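Local coordinates for LysM domain protein (PDB 4OIT) that binds mannose as a lectin of the beta-prism II fold that forms a domain-swapped dimer, at residues G2-T6 / L17-N21; L11-G15 / L26-D30. All blocks are in the same frame, centred on the assembly; numbering follows the deposited sequence.

Contacts 1 and 2 lie on the same side of the chain's centre, with their own centres 13 Å apart. Their segments alternate along the chain: 2-6, 11-15, 17-21, 26-30. The second segments lie on neighbouring antiparallel strands of one sheet, 16-18 and 24-28. The two contacts touch directly. Leu17 N is 2.7 Å from Leu26 O, a probable hydrogen bond, and Leu5 CD1 packs 3.9 Å from Leu11 CG. Contact 2 sits where the chain passes from strand 10-12 to strand 16-18, and so from one sheet to another. Contact 1 lies farther out, where strand 4-6 pairs with the second subunit of the domain-swapped dimer.

Contact 1: residues G2-T6 / L17-N21; sequences GDTLT and LQSGN
The N-terminal segment 2-6 reaches strand 16-18, outermost in its sheet within this chain, near the start of the turn that follows it. The touching parts run 126° apart end to end. The closest CA atoms are those of Asp3 and Gln18, at 5.0 Å. Leu17 is extended and buried. Its CA lies 3.4 Å from Gly2 O in a CA-H...O contact. Its side chain takes chi1 m and chi2 t, which puts Leu17 CD2 3.8 Å from Leu5 CG and Leu17 CD1 3.7 Å from Asp3 O. Gln18 N then donates a nearly straight hydrogen bond to Gly2 O, at 2.8 Å and 169°. Gln18 O comes within 3.2 Å of Asp3 CB, while the Gln18 CA-to-CB bond points away. Ser19 begins the turn, and Ser19 OG donates to Asn21 OD1 at 2.7 Å. At Gly20 one water bridges the segments: it accepts from Gly20 N at 2.9 Å and donates to Asp3 OD2 at 3.0 Å. Asp3, with chi1 p, also accepts from Thr4 OG1 through its OD1, at 2.7 Å. Asn21 N is hydrogen-bonded to Asp90 OD1 of the second subunit. Thr4, Leu5 and Thr6 pair antiparallel with a strand of that subunit, so the sheet continues across the interface. The N-terminal strand thus links the two chains, which is consistent with the domain-swapped beta-prism II dimer.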
ATOM      1  N   GLY B   2     -15.943 -16.450 -13.723  1.00 26.96           N
ATOM      2  CA  GLY B   2     -17.195 -15.728 -13.346  1.00 26.58           C
ATOM      3  C   GLY B   2     -17.283 -14.338 -13.953  1.00 26.30           C
ATOM      4  O   GLY B   2     -16.270 -13.757 -14.357  1.00 26.30           O
ATOM      5  N   ASP B   3     -18.501 -13.807 -14.003  1.00 25.45           N
ATOM      6  CA  ASP B   3     -18.764 -12.509 -14.625  1.00 25.11           C
ATOM      7  C   ASP B   3     -19.111 -11.414 -13.615  1.00 24.89           C
ATOM      8  O   ASP B   3     -19.325 -10.263 -14.000  1.00 24.59           O
ATOM      9  CB  ASP B   3     -19.892 -12.633 -15.660  1.00 25.14           C
ATOM     10  CG  ASP B   3     -21.251 -12.920 -15.036  1.00 25.11           C
ATOM     11  OD1 ASP B   3     -21.318 -13.233 -13.829  1.00 25.21           O
ATOM     12  OD2 ASP B   3     -22.260 -12.841 -15.765  1.00 25.23           O
ATOM     13  N   THR B   4     -19.150 -11.768 -12.332  1.00 24.48           N
ATOM     14  CA  THR B   4     -19.675 -10.871 -11.304  1.00 24.27           C
ATOM     15  C   THR B   4     -18.773 -10.752 -10.075  1.00 24.34           C
ATOM     16  O   THR B   4     -18.239 -11.745  -9.581  1.00 24.18           O
ATOM     17  CB  THR B   4     -21.082 -11.326 -10.854  1.00 23.96           C
ATOM     18  OG1 THR B   4     -21.954 -11.364 -11.989  1.00 23.89           O
ATOM     19  CG2 THR B   4     -21.670 -10.374  -9.810  1.00 23.99           C
ATOM     20  N   LEU B   5     -18.617  -9.517  -9.600  1.00 24.25           N
ATOM     21  CA  LEU B   5     -18.058  -9.240  -8.281  1.00 24.40           C
ATOM     22  C   LEU B   5     -19.117  -8.501  -7.477  1.00 24.50           C
ATOM     23  O   LEU B   5     -19.649  -7.489  -7.927  1.00 24.74           O
ATOM     24  CB  LEU B   5     -16.799  -8.375  -8.377  1.00 24.52           C
ATOM     25  CG  LEU B   5     -15.584  -8.968  -9.092  1.00 24.69           C
ATOM     26  CD1 LEU B   5     -14.487  -7.919  -9.191  1.00 24.90           C
ATOM     27  CD2 LEU B   5     -15.054 -10.217  -8.405  1.00 24.62           C
ATOM     28  N   THR B   6     -19.422  -9.023  -6.293  1.00 24.46           N
ATOM     29  CA  THR B   6     -20.425  -8.432  -5.407  1.00 24.27           C
ATOM     30  C   THR B   6     -19.748  -7.584  -4.329  1.00 24.12           C
ATOM     31  O   THR B   6     -18.522  -7.570  -4.223  1.00 24.03           O
ATOM     32  CB  THR B   6     -21.308  -9.524  -4.772  1.00 24.09           C
ATOM     33  OG1 THR B   6     -20.481 -10.530  -4.177  1.00 24.00           O
ATOM     34  CG2 THR B   6     -22.186 -10.166  -5.837  1.00 24.29           C
ATOM     35  N   LEU B  17     -12.340 -11.203 -14.558  1.00 27.10           N
ATOM     36  CA  LEU B  17     -13.745 -11.491 -14.811  1.00 27.04           C
ATOM     37  C   LEU B  17     -13.868 -11.874 -16.274  1.00 27.24           C
ATOM     38  O   LEU B  17     -13.120 -11.374 -17.115  1.00 27.41           O
ATOM     39  CB  LEU B  17     -14.635 -10.280 -14.524  1.00 26.87           C
ATOM     40  CG  LEU B  17     -14.898  -9.897 -13.065  1.00 26.93           C
ATOM     41  CD1 LEU B  17     -16.004  -8.851 -13.019  1.00 26.90           C
ATOM     42  CD2 LEU B  17     -15.266 -11.105 -12.211  1.00 26.63           C
ATOM     43  N   GLN B  18     -14.798 -12.776 -16.570  1.00 27.34           N
ATOM     44  CA  GLN B  18     -15.121 -13.113 -17.953  1.00 27.45           C
ATOM     45  C   GLN B  18     -16.628 -13.174 -18.150  1.00 27.54           C
ATOM     46  O   GLN B  18     -17.357 -13.673 -17.290  1.00 27.61           O
ATOM     47  CB  GLN B  18     -14.482 -14.441 -18.372  1.00 27.34           C
ATOM     48  CG  GLN B  18     -14.469 -14.647 -19.882  1.00 27.47           C
ATOM     49  CD  GLN B  18     -13.803 -15.943 -20.301  1.00 27.35           C
ATOM     50  OE1 GLN B  18     -14.349 -17.024 -20.099  1.00 27.64           O
ATOM     51  NE2 GLN B  18     -12.623 -15.840 -20.901  1.00 27.09           N
ATOM     52  N   SER B  19     -17.081 -12.668 -19.292  1.00 27.79           N
ATOM     53  CA  SER B  19     -18.494 -12.717 -19.655  1.00 28.40           C
ATOM     54  C   SER B  19     -18.937 -14.169 -19.833  1.00 28.64           C
ATOM     55  O   SER B  19     -18.127 -15.035 -20.177  1.00 28.56           O
ATOM     56  CB  SER B  19     -18.744 -11.927 -20.939  1.00 28.74           C
ATOM     57  OG  SER B  19     -17.898 -12.368 -21.990  1.00 28.99           O
ATOM     58  N   GLY B  20     -20.220 -14.424 -19.589  1.00 28.67           N
ATOM     59  CA  GLY B  20     -20.791 -15.771 -19.715  1.00 28.90           C
ATOM     60  C   GLY B  20     -20.492 -16.451 -21.043  1.00 29.18           C
ATOM     61  O   GLY B  20     -20.168 -17.636 -21.082  1.00 28.88           O
ATOM     62  N   ASN B  21     -20.577 -15.684 -22.129  1.00 29.79           N
ATOM     63  CA  ASN B  21     -20.319 -16.199 -23.484  1.00 30.40           C
ATOM     64  C   ASN B  21     -18.845 -16.520 -23.804  1.00 30.40           C
ATOM     65  O   ASN B  21     -18.546 -17.042 -24.879  1.00 30.53           O
ATOM     66  CB  ASN B  21     -20.873 -15.228 -24.539  1.00 30.62           C
ATOM     67  CG  ASN B  21     -20.151 -13.889 -24.557  1.00 30.70           C
ATOM     68  OD1 ASN B  21     -19.095 -13.727 -23.949  1.00 30.86           O
ATOM     69  ND2 ASN B  21     -20.726 -12.919 -25.258  1.00 30.84           N
TER
HETATM   70  O   HOH W   1     -21.920 -12.296 -18.713  1.00 19.25           O

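Contact 2: residues L11-G15 / L26-D30; sequences LERGG and LTLQD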
ATOM      1  N   LEU B  11     -10.792  -8.050  -7.680  1.00 25.14           N
ATOM      2  CA  LEU B  11      -9.804  -8.707  -8.525  1.00 25.57           C
ATOM      3  C   LEU B  11      -8.448  -8.389  -7.927  1.00 26.22           C
ATOM      4  O   LEU B  11      -8.164  -7.237  -7.614  1.00 26.46           O
ATOM      5  CB  LEU B  11      -9.844  -8.192  -9.965  1.00 25.40           C
ATOM      6  CG  LEU B  11     -11.044  -8.529 -10.845  1.00 25.13           C
ATOM      7  CD1 LEU B  11     -10.806  -7.989 -12.246  1.00 25.18           C
ATOM      8  CD2 LEU B  11     -11.317 -10.023 -10.891  1.00 25.21           C
ATOM      9  N   GLU B  12      -7.623  -9.412  -7.751  1.00 27.44           N
ATOM     10  CA  GLU B  12      -6.230  -9.220  -7.355  1.00 28.22           C
ATOM     11  C   GLU B  12      -5.373  -9.295  -8.616  1.00 28.44           C
ATOM     12  O   GLU B  12      -5.902  -9.511  -9.708  1.00 28.15           O
ATOM     13  CB  GLU B  12      -5.829 -10.272  -6.319  1.00 28.70           C
ATOM     14  CG  GLU B  12      -6.522 -10.075  -4.973  1.00 29.06           C
ATOM     15  CD  GLU B  12      -6.760 -11.373  -4.216  1.00 29.47           C
ATOM     16  OE1 GLU B  12      -7.388 -12.301  -4.779  1.00 29.45           O
ATOM     17  OE2 GLU B  12      -6.330 -11.466  -3.047  1.00 29.49           O
ATOM     18  N   ARG B  13      -4.064  -9.097  -8.473  1.00 29.03           N
ATOM     19  CA  ARG B  13      -3.152  -9.110  -9.623  1.00 29.46           C
ATOM     20  C   ARG B  13      -3.223 -10.429 -10.379  1.00 28.81           C
ATOM     21  O   ARG B  13      -2.983 -11.490  -9.808  1.00 28.78           O
ATOM     22  CB  ARG B  13      -1.706  -8.885  -9.185  1.00 30.50           C
ATOM     23  CG  ARG B  13      -1.456  -7.562  -8.483  1.00 31.49           C
ATOM     24  CD  ARG B  13      -0.147  -6.931  -8.935  1.00 32.56           C
ATOM     25  NE  ARG B  13       0.979  -7.864  -8.895  1.00 33.58           N
ATOM     26  CZ  ARG B  13       2.216  -7.575  -9.295  1.00 34.70           C
ATOM     27  NH1 ARG B  13       2.513  -6.366  -9.767  1.00 35.05           N
ATOM     28  NH2 ARG B  13       3.168  -8.499  -9.220  1.00 35.07           N
ATOM     29  N   GLY B  14      -3.548 -10.350 -11.667  1.00 28.47           N
ATOM     30  CA  GLY B  14      -3.734 -11.538 -12.503  1.00 28.08           C
ATOM     31  C   GLY B  14      -5.155 -12.078 -12.479  1.00 28.25           C
ATOM     32  O   GLY B  14      -5.478 -13.018 -13.206  1.00 28.85           O
ATOM     33  N   GLY B  15      -6.006 -11.486 -11.641  1.00 27.98           N
ATOM     34  CA  GLY B  15      -7.398 -11.906 -11.511  1.00 27.86           C
ATOM     35  C   GLY B  15      -8.227 -11.405 -12.676  1.00 27.92           C
ATOM     36  O   GLY B  15      -7.969 -10.324 -13.212  1.00 27.83           O
ATOM     37  N   LEU B  26     -12.258  -9.191 -18.556  1.00 27.56           N
ATOM     38  CA  LEU B  26     -11.742  -8.042 -17.801  1.00 26.75           C
ATOM     39  C   LEU B  26     -10.657  -8.515 -16.831  1.00 26.48           C
ATOM     40  O   LEU B  26     -10.942  -9.257 -15.890  1.00 26.43           O
ATOM     41  CB  LEU B  26     -12.874  -7.358 -17.028  1.00 26.51           C
ATOM     42  CG  LEU B  26     -12.500  -6.136 -16.178  1.00 26.43           C
ATOM     43  CD1 LEU B  26     -12.178  -4.937 -17.059  1.00 26.22           C
ATOM     44  CD2 LEU B  26     -13.622  -5.799 -15.209  1.00 26.53           C
ATOM     45  N   THR B  27      -9.422  -8.072 -17.058  1.00 25.94           N
ATOM     46  CA  THR B  27      -8.263  -8.554 -16.304  1.00 25.39           C
ATOM     47  C   THR B  27      -7.477  -7.414 -15.667  1.00 25.28           C
ATOM     48  O   THR B  27      -7.062  -6.476 -16.352  1.00 24.86           O
ATOM     49  CB  THR B  27      -7.304  -9.342 -17.221  1.00 25.40           C
ATOM     50  OG1 THR B  27      -8.018 -10.404 -17.867  1.00 25.69           O
ATOM     51  CG2 THR B  27      -6.128  -9.930 -16.430  1.00 25.36           C
ATOM     52  N   LEU B  28      -7.278  -7.497 -14.353  1.00 25.26           N
ATOM     53  CA  LEU B  28      -6.305  -6.646 -13.678  1.00 25.28           C
ATOM     54  C   LEU B  28      -4.934  -7.277 -13.882  1.00 25.49           C
ATOM     55  O   LEU B  28      -4.625  -8.319 -13.300  1.00 25.76           O
ATOM     56  CB  LEU B  28      -6.614  -6.501 -12.185  1.00 25.34           C
ATOM     57  CG  LEU B  28      -5.628  -5.651 -11.364  1.00 25.24           C
ATOM     58  CD1 LEU B  28      -5.349  -4.306 -12.020  1.00 25.23           C
ATOM     59  CD2 LEU B  28      -6.148  -5.437  -9.950  1.00 25.13           C
ATOM     60  N   GLN B  29      -4.125  -6.641 -14.723  1.00 25.14           N
ATOM     61  CA  GLN B  29      -2.833  -7.189 -15.125  1.00 25.03           C
ATOM     62  C   GLN B  29      -1.752  -6.914 -14.079  1.00 24.76           C
ATOM     63  O   GLN B  29      -1.978  -6.193 -13.104  1.00 24.33           O
ATOM     64  CB  GLN B  29      -2.413  -6.601 -16.473  1.00 25.22           C
ATOM     65  CG  GLN B  29      -3.454  -6.769 -17.575  1.00 25.53           C
ATOM     66  CD  GLN B  29      -2.957  -6.374 -18.959  1.00 25.72           C
ATOM     67  OE1 GLN B  29      -3.410  -6.929 -19.960  1.00 26.94           O
ATOM     68  NE2 GLN B  29      -2.039  -5.414 -19.030  1.00 25.31           N
ATOM     69  N   ASP B  30      -0.580  -7.505 -14.300  1.00 24.56           N
ATOM     70  CA  ASP B  30       0.595  -7.292 -13.448  1.00 24.34           C
ATOM     71  C   ASP B  30       1.185  -5.885 -13.562  1.00 23.57           C
ATOM     72  O   ASP B  30       1.816  -5.403 -12.619  1.00 23.13           O
ATOM     73  CB  ASP B  30       1.687  -8.324 -13.767  1.00 24.89           C
ATOM     74  CG  ASP B  30       1.450  -9.666 -13.091  1.00 25.37           C
ATOM     75  OD1 ASP B  30       0.510  -9.783 -12.272  1.00 25.89           O
ATOM     76  OD2 ASP B  30       2.217 -10.610 -13.376  1.00 25.71           O
TER
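This contact packs a type II beta turn against the end of a strand, at a corner between two sheets. The turn, from Glu12 to Gly15, carries the chain from strand 10-12, paired with strand 53-58, to strand 16-18, paired with strand 24-28. It is closed by Gly15 N donating to Glu12 O at 2.8 Å. Gly14 has a positive phi of 88°, as expected at the third position of such a turn. A CB there would jam against the carbonyl O of Arg13. At Gly15 a CB would clash with Glu12 O. Two backbone hydrogen bonds hold the turn to the end of strand 24-28. Gly14 N donates to Leu28 O at 2.8 Å, and Leu28 N donates to Gly15 O at 3.1 Å. Gly15 O also lies 3.6 Å from Thr27 CA in a CA-H...O contact. In the beta-prism II fold, sheets of short antiparallel strands surround a shared apolar interior, and this corner joins two of them. Leu11 and Leu28 are buried there, with Leu11 CB 4.3 Å from Leu28 CB and Leu28 CD2 3.6 Å from Leu11 O. Leu34 packs against both. Leu28 also meets Val53 and Ala56 on strand 53-58. The outer end of the contact is polar and looser. Arg13 NE and Asp30 OD1 form a long salt bridge of 3.9 Å. The oxygen lies over one face of the guanidinium, well out of its plane, so only the charges attract. The Arg13 side chain is about 12 Å from a bound alpha-D-mannopyranose.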